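Local coordinates for putative diflavin flavoprotein A 5 (Nostoc sp. PCC 7120, PDB 4FEK) that probably passes electrons from NADH to oxygen, reducing it to water, as a modular flavodiiron protein of which this chain is the N-terminal metallo-beta-lactamase-like domain, at residues Y46-D51 with L138-G143; P59-M64 with R92-K97; K78-V83 with P104-V109; H144-L149 with L160-V165. All blocks are in the same frame, centred on the assembly; numbering follows the deposited sequence.

Contact 1 (Y46-D51 with L138-G143); sequences YVIEGD and LDLGKG
Ile48 and Leu140 supply the apolar part of this contact: CG2 of Ile48 meets CD2 of Leu140 at 3.7 Å, the two side chains crossing at about a right angle. With CG2 anti to the backbone N and CG1 beside it (chi1 -56°), Ile48 presents its CB-CG2 corner to the leucine.

Backbone closeness dominates at the turn. Gly50 CA makes a CA-H...O contact of 3.5 Å with Leu140 O, the glycine letting the two backbones come this near. The turn of 138-143 is shaped from within by an Asx turn, in which Gly141 N donates to Asp139 OD1 over 2.7 Å, coming from above the carboxylate plane.

A polar link runs through water: one molecule donates to Glu49 O and accepts from Lys142 NZ at 3.0 Å. A second bridge, from Asp51 OD2 to Lys142 N, is doubtful, its water lying too close to the carboxylate. The extended Lys142 chain lays its CE 3.5 Å from Asp51 OD1, but its NZ stays 4.5 Å from that oxygen, beyond a salt bridge.

Strand 41-49 lies between strands 18-25 and 53-56 of the larger sheet, whereas strand 138-139 edges the second sheet beside strand 145-150; Leu140 also packs on Ala54 and Leu146.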
# COMPACT_ATOMS: atom_id res chain seq x y z
N TYR A 46 -0.03 -2.54 -7.00
CA TYR A 46 0.19 -1.68 -8.16
C TYR A 46 1.37 -2.18 -8.98
O TYR A 46 2.26 -2.85 -8.45
CB TYR A 46 0.44 -0.24 -7.69
CG TYR A 46 -0.72 0.33 -6.93
CD1 TYR A 46 -1.73 1.02 -7.58
CD2 TYR A 46 -0.85 0.11 -5.55
CE1 TYR A 46 -2.83 1.53 -6.87
CE2 TYR A 46 -1.94 0.60 -4.85
CZ TYR A 46 -2.92 1.31 -5.50
OH TYR A 46 -4.00 1.80 -4.79
N VAL A 47 1.39 -1.84 -10.27
CA VAL A 47 2.48 -2.21 -11.18
C VAL A 47 2.90 -0.96 -11.93
O VAL A 47 2.05 -0.28 -12.51
CB VAL A 47 2.03 -3.26 -12.22
CG1 VAL A 47 3.23 -3.70 -13.06
CG2 VAL A 47 1.38 -4.46 -11.53
N ILE A 48 4.17 -0.60 -11.85
CA ILE A 48 4.71 0.49 -12.66
C ILE A 48 5.71 -0.10 -13.66
O ILE A 48 6.68 -0.76 -13.27
CB ILE A 48 5.44 1.56 -11.82
CG1 ILE A 48 4.51 2.12 -10.73
CG2 ILE A 48 5.96 2.68 -12.72
CD1 ILE A 48 5.29 2.82 -9.58
N GLU A 49 5.48 0.16 -14.95
CA GLU A 49 6.36 -0.41 -15.97
C GLU A 49 7.16 0.66 -16.66
O GLU A 49 6.67 1.30 -17.59
CB GLU A 49 5.53 -1.15 -17.03
CG GLU A 49 4.90 -2.43 -16.57
CD GLU A 49 4.11 -3.11 -17.68
OE1 GLU A 49 4.08 -2.57 -18.82
OE2 GLU A 49 3.52 -4.18 -17.42
N GLY A 50 8.39 0.88 -16.23
CA GLY A 50 9.26 1.80 -16.94
C GLY A 50 10.19 0.94 -17.78
O GLY A 50 9.78 -0.10 -18.31
N ASP A 51 11.44 1.36 -17.88
CA ASP A 51 12.51 0.49 -18.32
C ASP A 51 12.59 -0.74 -17.42
O ASP A 51 12.82 -1.86 -17.90
CB ASP A 51 13.83 1.26 -18.27
CG ASP A 51 13.95 2.27 -19.42
OD1 ASP A 51 13.32 2.05 -20.47
OD2 ASP A 51 14.68 3.27 -19.26
N LEU A 138 14.90 5.47 -6.60
CA LEU A 138 14.95 4.31 -7.47
C LEU A 138 14.39 4.69 -8.83
O LEU A 138 13.20 4.99 -8.97
CB LEU A 138 14.15 3.16 -6.87
CG LEU A 138 14.08 1.86 -7.68
CD1 LEU A 138 15.44 1.21 -7.82
CD2 LEU A 138 13.08 0.91 -7.05
N ASP A 139 15.25 4.68 -9.84
CA ASP A 139 14.82 5.05 -11.18
C ASP A 139 14.35 3.81 -11.96
O ASP A 139 15.12 2.89 -12.23
CB ASP A 139 15.93 5.77 -11.93
CG ASP A 139 15.50 6.28 -13.31
OD1 ASP A 139 14.29 6.27 -13.62
OD2 ASP A 139 16.38 6.72 -14.07
N LEU A 140 13.07 3.80 -12.30
CA LEU A 140 12.49 2.73 -13.12
C LEU A 140 12.67 3.02 -14.62
O LEU A 140 12.36 2.18 -15.47
CB LEU A 140 11.00 2.58 -12.80
CG LEU A 140 10.55 1.52 -11.79
CD1 LEU A 140 11.61 1.22 -10.79
CD2 LEU A 140 9.22 1.91 -11.11
N GLY A 141 13.13 4.24 -14.93
CA GLY A 141 13.27 4.68 -16.30
C GLY A 141 12.02 5.37 -16.80
O GLY A 141 10.98 5.37 -16.13
N LYS A 142 12.11 5.97 -17.99
CA LYS A 142 11.00 6.68 -18.63
C LYS A 142 10.40 7.80 -17.76
O LYS A 142 9.25 8.23 -17.96
CB LYS A 142 9.92 5.69 -19.08
CG LYS A 142 10.43 4.73 -20.16
CD LYS A 142 9.48 3.55 -20.38
CE LYS A 142 10.05 2.59 -21.43
NZ LYS A 142 9.03 1.58 -21.88
N GLY A 143 11.19 8.27 -16.79
CA GLY A 143 10.78 9.34 -15.92
C GLY A 143 10.29 8.86 -14.56
O GLY A 143 10.11 9.66 -13.65
O HOH W 1 6.51 1.10 -20.35
O HOH W 2 14.67 5.70 -19.53

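Contact 2 (P59-M64 with R92-K97); sequences PVESFM and RIPTFK. With PO4 (phosphate ion), chain E.
Thr95 and Pro59 make the direct hydrogen bond of this contact: the Thr95 hydroxyl OG1 donates to Pro59 O at 2.7 Å, with a C=O...donor angle of 152°. OG1 stands anti to its own carbonyl carbon (chi1 -46°), which turns it to the Pro59 carbonyl, just ahead of helix 61-74. CB of Met64, a selenomethionine here, lies 3.7 Å from Thr95 OG1, and its SE rests 3.5 Å from Pro94 O. Glu61 crosses the Pro94 ring at about a right angle, its OE1 coming within 3.4 Å of Pro94 CG.

Beside this group, Arg92 bends at chi2 and runs past Val60 and Pro59. Val60 N lies over one face of its guanidinium, while Val60 CG1 approaches Arg92 NE to 3.5 Å. The edge of the guanidinium is turned to a phosphate ion, probably taken from the crystallisation liquor: Arg92 NE donates to phosphate O1 at 2.8 Å in an almost straight bond (176°), and Arg92 NH2 donates to phosphate O4 at 3.0 Å. Two bonds to two oxygens of one ion probably limit the rotation of the flat group.

Farther out, Arg92 NH1 is held by Pro58 O, and the phosphate is also bound by His87, Ser89, Asn91 and Lys174. Glu61 is tied to Asn91 through the backbone. The arrangement brings together the starts of helices 61-74 and 93-102 and the loop after strand 80-84, where relatives of this metallo-beta-lactamase fold carry a metal-binding motif; the phosphate probably lies at the place of the diiron centre in related flavodiiron proteins.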
# COMPACT_ATOMS: atom_id res chain seq x y z
N PRO A 59 -0.73 -8.74 -1.91
CA PRO A 59 -1.70 -8.93 -0.81
C PRO A 59 -1.42 -10.13 0.10
O PRO A 59 -0.50 -10.92 -0.16
CB PRO A 59 -3.01 -9.15 -1.55
CG PRO A 59 -2.57 -9.78 -2.86
CD PRO A 59 -1.32 -9.04 -3.22
N VAL A 60 -2.24 -10.27 1.14
CA VAL A 60 -2.11 -11.37 2.11
C VAL A 60 -2.44 -12.72 1.49
O VAL A 60 -3.01 -12.77 0.39
CB VAL A 60 -3.05 -11.17 3.31
CG1 VAL A 60 -2.70 -9.88 4.05
CG2 VAL A 60 -4.50 -11.18 2.86
N GLU A 61 -2.11 -13.80 2.20
CA GLU A 61 -2.31 -15.17 1.68
C GLU A 61 -3.72 -15.42 1.17
O GLU A 61 -3.93 -16.14 0.19
CB GLU A 61 -1.93 -16.24 2.73
CG GLU A 61 -2.15 -17.68 2.22
CD GLU A 61 -1.50 -18.75 3.07
OE1 GLU A 61 -1.27 -18.51 4.27
OE2 GLU A 61 -1.21 -19.84 2.52
N SER A 62 -4.69 -14.77 1.81
CA SER A 62 -6.10 -15.00 1.50
C SER A 62 -6.43 -14.67 0.04
O SER A 62 -7.33 -15.28 -0.57
CB SER A 62 -6.98 -14.19 2.46
OG SER A 62 -8.34 -14.32 2.12
N PHE A 63 -5.70 -13.71 -0.51
CA PHE A 63 -5.88 -13.26 -1.89
C PHE A 63 -4.77 -13.77 -2.83
O PHE A 63 -4.76 -13.47 -4.02
CB PHE A 63 -5.82 -11.74 -1.94
CG PHE A 63 -7.08 -11.05 -1.49
CD1 PHE A 63 -8.31 -11.40 -2.03
CD2 PHE A 63 -7.02 -10.01 -0.57
CE1 PHE A 63 -9.47 -10.73 -1.64
CE2 PHE A 63 -8.18 -9.35 -0.17
CZ PHE A 63 -9.40 -9.72 -0.72
N MSE A 64 -3.84 -14.55 -2.28
CA MSE A 64 -2.62 -14.91 -3.00
C MSE A 64 -2.86 -15.53 -4.36
O MSE A 64 -2.28 -15.10 -5.36
CB MSE A 64 -1.78 -15.87 -2.17
CG MSE A 64 -0.59 -16.45 -2.93
SE MSE A 64 0.41 -17.72 -1.82
CE MSE A 64 -1.00 -19.05 -1.51
N ARG A 92 1.78 -11.94 4.87
CA ARG A 92 2.13 -11.73 3.47
C ARG A 92 3.24 -12.67 3.02
O ARG A 92 3.53 -12.76 1.83
CB ARG A 92 2.59 -10.30 3.24
CG ARG A 92 1.69 -9.25 3.87
CD ARG A 92 0.81 -8.60 2.84
NE ARG A 92 -0.11 -7.63 3.44
CZ ARG A 92 -0.57 -6.56 2.81
NH1 ARG A 92 -0.18 -6.31 1.56
NH2 ARG A 92 -1.41 -5.74 3.42
N ILE A 93 3.88 -13.34 3.97
CA ILE A 93 5.01 -14.21 3.66
C ILE A 93 4.69 -15.26 2.58
O ILE A 93 5.48 -15.43 1.65
CB ILE A 93 5.62 -14.87 4.91
CG1 ILE A 93 6.18 -13.81 5.85
CG2 ILE A 93 6.71 -15.89 4.51
CD1 ILE A 93 7.19 -12.91 5.19
N PRO A 94 3.54 -15.96 2.69
CA PRO A 94 3.26 -16.94 1.63
C PRO A 94 3.18 -16.32 0.23
O PRO A 94 3.62 -16.93 -0.74
CB PRO A 94 1.90 -17.53 2.05
CG PRO A 94 1.90 -17.38 3.57
CD PRO A 94 2.61 -16.09 3.83
N THR A 95 2.64 -15.11 0.12
CA THR A 95 2.62 -14.43 -1.17
C THR A 95 4.04 -14.08 -1.66
O THR A 95 4.33 -14.22 -2.85
CB THR A 95 1.73 -13.15 -1.13
OG1 THR A 95 0.48 -13.46 -0.49
CG2 THR A 95 1.46 -12.64 -2.55
N PHE A 96 4.90 -13.62 -0.75
CA PHE A 96 6.29 -13.33 -1.10
C PHE A 96 6.98 -14.61 -1.55
O PHE A 96 7.79 -14.60 -2.48
CB PHE A 96 7.07 -12.77 0.10
CG PHE A 96 6.56 -11.45 0.60
CD1 PHE A 96 5.73 -10.67 -0.19
CD2 PHE A 96 6.93 -10.98 1.85
CE1 PHE A 96 5.26 -9.44 0.28
CE2 PHE A 96 6.46 -9.76 2.32
CZ PHE A 96 5.64 -8.99 1.53
N LYS A 97 6.69 -15.71 -0.86
CA LYS A 97 7.30 -17.01 -1.15
C LYS A 97 6.94 -17.49 -2.55
O LYS A 97 7.79 -18.01 -3.27
CB LYS A 97 6.90 -18.04 -0.09
CG LYS A 97 7.57 -19.42 -0.27
CD LYS A 97 7.20 -20.37 0.87
CE LYS A 97 7.74 -21.78 0.62
NZ LYS A 97 7.19 -22.39 -0.63
P PO4 E . -1.85 -7.05 6.93
O1 PO4 E . -1.03 -7.96 6.02
O2 PO4 E . -2.58 -7.93 7.89
O3 PO4 E . -0.87 -6.17 7.64
O4 PO4 E . -2.83 -6.29 6.06

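Contact 3 (K78-V83 with P104-V109); sequences KKLDYV and PQITFV
Pro104 CD lies 3.8 Å from Lys78 NZ, at the outer end of the contact. The next residue, Gln105, spans the gap with both ends of its amide. Gln105 OE1 accepts from Lys78 NZ at 3.0 Å, the ammonium standing above the plane of the Gln105 carbonyl. Gln105 NE2 donates to Leu80 O at 2.7 Å, in the plane of the Leu80 carbonyl and on a lone pair. CG of Gln105 sits between the backbone N and the carbonyl carbon (chi1 83°), and a second bend at chi2 turns the amide back to the first segment; NE2 is held by Leu77 O as well. Lys78 in turn curls at chi2 and chi3 to bring NZ to the Gln105 amide.

Ile106 wedges between two side chains: CG2 packs on Leu80 CG at 3.6 Å, and CD1 reaches Val83 CG2. From Thr107 onward the strands run parallel. Thr107 N donates to Asp81 O, and Thr107 O receives Val83 N at 2.9 Å; a water links Gln105 O with Thr107 OG1. Beside it the Tyr82 ring lies along the Thr107 side chain, pointing the same way. Phe108, on the other face, sets CD2 4.0 Å from Val83 CB, and Val109 closes the row by donating its N to Val83 O while CG2 meets Tyr82 CD1 at 3.7 Å.

Helix 93-102 links the two strands in a beta-alpha-beta unit, its Leu100 touching Ile106 and Phe108. Strand 53-56 flanks strand 80-84, with Asp81 OD2 bonded to Thr53 N, and strand 129-132 lies beyond strand 107-111.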
# COMPACT_ATOMS: atom_id res chain seq x y z
N LYS A 78 9.10 -12.84 -15.49
CA LYS A 78 10.54 -12.90 -15.70
C LYS A 78 11.13 -11.51 -15.92
O LYS A 78 12.33 -11.32 -15.86
CB LYS A 78 10.89 -13.86 -16.85
CG LYS A 78 10.74 -15.32 -16.46
CD LYS A 78 11.44 -15.60 -15.13
CE LYS A 78 12.96 -15.50 -15.27
NZ LYS A 78 13.67 -15.52 -13.95
N LYS A 79 10.25 -10.54 -16.14
CA LYS A 79 10.64 -9.15 -16.35
C LYS A 79 10.50 -8.30 -15.08
O LYS A 79 10.70 -7.08 -15.11
CB LYS A 79 9.80 -8.54 -17.48
CG LYS A 79 10.53 -8.45 -18.81
CD LYS A 79 9.68 -8.99 -19.96
CE LYS A 79 8.43 -8.16 -20.19
NZ LYS A 79 7.64 -8.70 -21.33
N LEU A 80 10.14 -8.94 -13.99
CA LEU A 80 9.88 -8.24 -12.75
C LEU A 80 11.21 -7.93 -12.06
O LEU A 80 12.06 -8.81 -11.91
CB LEU A 80 8.98 -9.10 -11.86
CG LEU A 80 8.61 -8.62 -10.47
CD1 LEU A 80 8.10 -7.17 -10.51
CD2 LEU A 80 7.57 -9.57 -9.89
N ASP A 81 11.39 -6.68 -11.63
CA ASP A 81 12.65 -6.24 -11.02
C ASP A 81 12.54 -6.02 -9.51
O ASP A 81 13.42 -6.44 -8.73
CB ASP A 81 13.13 -4.94 -11.68
CG ASP A 81 13.39 -5.09 -13.18
OD1 ASP A 81 14.47 -5.59 -13.54
OD2 ASP A 81 12.51 -4.72 -13.99
N TYR A 82 11.47 -5.35 -9.11
CA TYR A 82 11.31 -4.91 -7.74
C TYR A 82 9.94 -5.23 -7.19
O TYR A 82 8.92 -5.17 -7.90
CB TYR A 82 11.57 -3.39 -7.60
CG TYR A 82 12.93 -2.95 -8.10
CD1 TYR A 82 14.08 -3.25 -7.39
CD2 TYR A 82 13.05 -2.24 -9.28
CE1 TYR A 82 15.33 -2.85 -7.86
CE2 TYR A 82 14.28 -1.84 -9.75
CZ TYR A 82 15.41 -2.14 -9.04
OH TYR A 82 16.63 -1.74 -9.53
N VAL A 83 9.93 -5.58 -5.91
CA VAL A 83 8.71 -5.73 -5.12
C VAL A 83 8.87 -4.72 -3.96
O VAL A 83 9.75 -4.88 -3.11
CB VAL A 83 8.55 -7.17 -4.57
CG1 VAL A 83 7.33 -7.26 -3.68
CG2 VAL A 83 8.44 -8.18 -5.74
N PRO A 104 12.61 -15.40 -9.31
CA PRO A 104 13.70 -15.53 -8.34
C PRO A 104 14.67 -14.36 -8.39
O PRO A 104 15.45 -14.18 -7.46
CB PRO A 104 14.40 -16.83 -8.77
CG PRO A 104 13.47 -17.48 -9.78
CD PRO A 104 12.72 -16.37 -10.41
N GLN A 105 14.61 -13.59 -9.47
CA GLN A 105 15.46 -12.43 -9.67
C GLN A 105 15.00 -11.14 -8.94
O GLN A 105 15.74 -10.15 -8.91
CB GLN A 105 15.58 -12.13 -11.17
CG GLN A 105 14.42 -11.31 -11.76
CD GLN A 105 13.19 -12.14 -12.10
OE1 GLN A 105 13.18 -13.35 -11.95
NE2 GLN A 105 12.13 -11.47 -12.55
N ILE A 106 13.80 -11.14 -8.37
CA ILE A 106 13.27 -9.90 -7.77
C ILE A 106 14.12 -9.34 -6.64
O ILE A 106 14.81 -10.07 -5.92
CB ILE A 106 11.85 -10.08 -7.23
CG1 ILE A 106 11.82 -11.21 -6.21
CG2 ILE A 106 10.90 -10.35 -8.34
CD1 ILE A 106 10.40 -11.49 -5.66
N THR A 107 14.06 -8.02 -6.48
CA THR A 107 14.68 -7.37 -5.34
C THR A 107 13.58 -6.76 -4.50
O THR A 107 12.69 -6.08 -5.02
CB THR A 107 15.71 -6.30 -5.74
OG1 THR A 107 16.82 -6.95 -6.36
CG2 THR A 107 16.21 -5.54 -4.51
N PHE A 108 13.61 -7.07 -3.22
CA PHE A 108 12.69 -6.48 -2.26
C PHE A 108 13.17 -5.08 -1.88
O PHE A 108 14.35 -4.87 -1.61
CB PHE A 108 12.58 -7.38 -1.03
CG PHE A 108 11.83 -8.64 -1.30
CD1 PHE A 108 12.50 -9.82 -1.57
CD2 PHE A 108 10.44 -8.63 -1.33
CE1 PHE A 108 11.80 -10.98 -1.84
CE2 PHE A 108 9.74 -9.78 -1.60
CZ PHE A 108 10.42 -10.96 -1.85
N VAL A 109 12.24 -4.14 -1.89
CA VAL A 109 12.52 -2.75 -1.56
C VAL A 109 11.63 -2.42 -0.36
O VAL A 109 10.41 -2.57 -0.41
CB VAL A 109 12.21 -1.80 -2.74
CG1 VAL A 109 12.50 -0.33 -2.34
CG2 VAL A 109 13.04 -2.18 -3.96
O HOH W 3 15.74 -7.25 -9.36

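Contact 4 (H144-L149 with L160-V165); sequences HVLKFL and LCTYDV
His144 meets Asp164 at the edge of its ring: ND1 donates to Asp164 OD2 over 2.6 Å, nearly straight at 173° and in the imidazole plane. The carboxylate uses the syn lone pair of OD2, and its plane stands 67° from that of the ring. With CG anti to the backbone N (chi1 -180°), Asp164 extends toward the histidine, while OD1 is taken by Gln166 N. The ring's other nitrogen, NE2, is bonded to Asn17, which would fix its rotation from both ends.

The Phe148 ring is met obliquely. Thr162 OG1 comes to 3.6 Å from Phe148 CE2, and Leu160 CD2 to 3.8 Å from Phe148 CD2. The phenyl lies alongside the threonine, pointing the same way. Thr162 CG2 also touches Leu146 CG at 3.6 Å, which joins Leu146, Phe148 and Thr162 on one face. That face turns to Ile84 of strand 80-84. The edge of the Tyr163 ring faces Lys147 CD, and its hydroxyl is bonded to Gln223 O.

Between these groups run paired backbone bonds. Lys147 and Tyr163 form a hydrogen-bonded pair, Lys147 N to Tyr163 O and Tyr163 N to Lys147 O, both 2.8 Å, and Leu149 and Cys161 exchange another two; Leu146 with Asp164 and Phe148 with Thr162 are the non-hydrogen-bonded pairs. Val165 N adds a bond to Val145 O, and Val165 CG2 packs on Val145 CB at 3.6 Å. This is an antiparallel beta hairpin of the second sheet in the metallo-beta-lactamase sandwich, with the His144-Asp164 bond clasping the end away from its connecting loop.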
# COMPACT_ATOMS: atom_id res chain seq x y z
N HIS A 144 10.08 7.56 -14.43
CA HIS A 144 9.52 7.00 -13.20
C HIS A 144 10.59 6.86 -12.14
O HIS A 144 11.09 5.77 -11.87
CB HIS A 144 8.82 5.66 -13.46
CG HIS A 144 7.64 5.78 -14.36
ND1 HIS A 144 6.37 6.08 -13.90
CD2 HIS A 144 7.53 5.68 -15.71
CE1 HIS A 144 5.54 6.14 -14.92
NE2 HIS A 144 6.22 5.92 -16.03
N VAL A 145 10.97 8.00 -11.57
CA VAL A 145 11.89 8.03 -10.45
C VAL A 145 11.06 7.95 -9.18
O VAL A 145 10.15 8.76 -8.96
CB VAL A 145 12.72 9.32 -10.44
CG1 VAL A 145 13.70 9.30 -9.27
CG2 VAL A 145 13.46 9.50 -11.77
N LEU A 146 11.35 6.95 -8.35
CA LEU A 146 10.63 6.75 -7.10
C LEU A 146 11.34 7.42 -5.94
O LEU A 146 12.53 7.17 -5.71
CB LEU A 146 10.54 5.25 -6.81
CG LEU A 146 9.30 4.52 -7.33
CD1 LEU A 146 8.77 5.16 -8.57
CD2 LEU A 146 9.59 3.04 -7.52
N LYS A 147 10.62 8.26 -5.20
CA LYS A 147 11.12 8.83 -3.95
C LYS A 147 10.53 8.04 -2.80
O LYS A 147 9.38 7.61 -2.88
CB LYS A 147 10.72 10.30 -3.84
CG LYS A 147 11.23 11.15 -5.01
CD LYS A 147 11.12 12.64 -4.71
CE LYS A 147 11.97 13.47 -5.68
NZ LYS A 147 11.84 14.93 -5.42
N PHE A 148 11.31 7.82 -1.74
CA PHE A 148 10.87 7.02 -0.60
C PHE A 148 10.80 7.82 0.70
O PHE A 148 11.75 8.52 1.07
CB PHE A 148 11.75 5.78 -0.44
CG PHE A 148 11.63 4.82 -1.59
CD1 PHE A 148 12.48 4.92 -2.69
CD2 PHE A 148 10.65 3.85 -1.59
CE1 PHE A 148 12.35 4.05 -3.77
CE2 PHE A 148 10.52 2.97 -2.67
CZ PHE A 148 11.38 3.08 -3.75
N LEU A 149 9.66 7.70 1.39
CA LEU A 149 9.43 8.45 2.61
C LEU A 149 9.07 7.47 3.73
O LEU A 149 7.91 7.09 3.88
CB LEU A 149 8.32 9.48 2.43
CG LEU A 149 8.47 10.56 1.35
CD1 LEU A 149 8.14 10.05 -0.07
CD2 LEU A 149 7.60 11.76 1.68
N LEU A 160 6.14 2.75 4.98
CA LEU A 160 6.85 3.44 3.91
C LEU A 160 5.85 3.94 2.90
O LEU A 160 4.97 3.18 2.48
CB LEU A 160 7.78 2.44 3.19
CG LEU A 160 8.63 2.93 2.01
CD1 LEU A 160 9.73 3.86 2.55
CD2 LEU A 160 9.27 1.75 1.28
N CYS A 161 5.96 5.21 2.52
CA CYS A 161 5.26 5.76 1.36
C CYS A 161 6.24 5.88 0.20
O CYS A 161 7.42 6.11 0.41
CB CYS A 161 4.69 7.16 1.67
SG CYS A 161 3.28 7.13 2.80
N THR A 162 5.73 5.71 -1.02
CA THR A 162 6.55 5.79 -2.22
C THR A 162 5.89 6.76 -3.17
O THR A 162 4.68 6.71 -3.34
CB THR A 162 6.63 4.44 -2.94
OG1 THR A 162 7.05 3.44 -2.02
CG2 THR A 162 7.63 4.53 -4.12
N TYR A 163 6.68 7.64 -3.77
CA TYR A 163 6.15 8.67 -4.64
C TYR A 163 6.78 8.56 -6.04
O TYR A 163 7.99 8.56 -6.17
CB TYR A 163 6.41 10.05 -4.03
CG TYR A 163 5.98 11.24 -4.87
CD1 TYR A 163 4.64 11.59 -4.97
CD2 TYR A 163 6.91 12.03 -5.52
CE1 TYR A 163 4.24 12.70 -5.72
CE2 TYR A 163 6.53 13.14 -6.28
CZ TYR A 163 5.19 13.46 -6.37
OH TYR A 163 4.79 14.56 -7.10
N ASP A 164 5.94 8.46 -7.06
CA ASP A 164 6.44 8.37 -8.43
C ASP A 164 6.39 9.77 -9.00
O ASP A 164 5.33 10.32 -9.20
CB ASP A 164 5.59 7.40 -9.25
CG ASP A 164 6.08 7.27 -10.71
OD1 ASP A 164 6.83 8.14 -11.19
OD2 ASP A 164 5.67 6.29 -11.37
N VAL A 165 7.56 10.36 -9.22
CA VAL A 165 7.61 11.76 -9.67
C VAL A 165 6.94 11.94 -11.04
O VAL A 165 6.35 12.98 -11.30
CB VAL A 165 9.05 12.31 -9.68
CG1 VAL A 165 9.66 12.22 -8.28
CG2 VAL A 165 9.91 11.55 -10.66

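How the contacts relate
Contacts 1 to 4 all lie in the metallo-beta-lactamase-like domain. Contact 3 belongs to the larger sheet and contact 4 to the smaller, while contact 1 joins the two. The centres of contacts 1 and 4 are about 11 Å apart, and Leu138 O lies close to Leu146 N where their strands adjoin. Contacts 1 and 3 touch through Leu138 and Tyr82; contacts 3 and 4 meet through Val109 and Phe148, consistent with the two sheets packing on each other as one sandwich. Contact 2, at the starts of helices 61-74 and 93-102, reaches contact 3 through Phe96 and Phe108 and lies by the phosphate pocket. Along the chain, contacts 2 and 3 alternate between the segments of contact 1, and contact 4 follows.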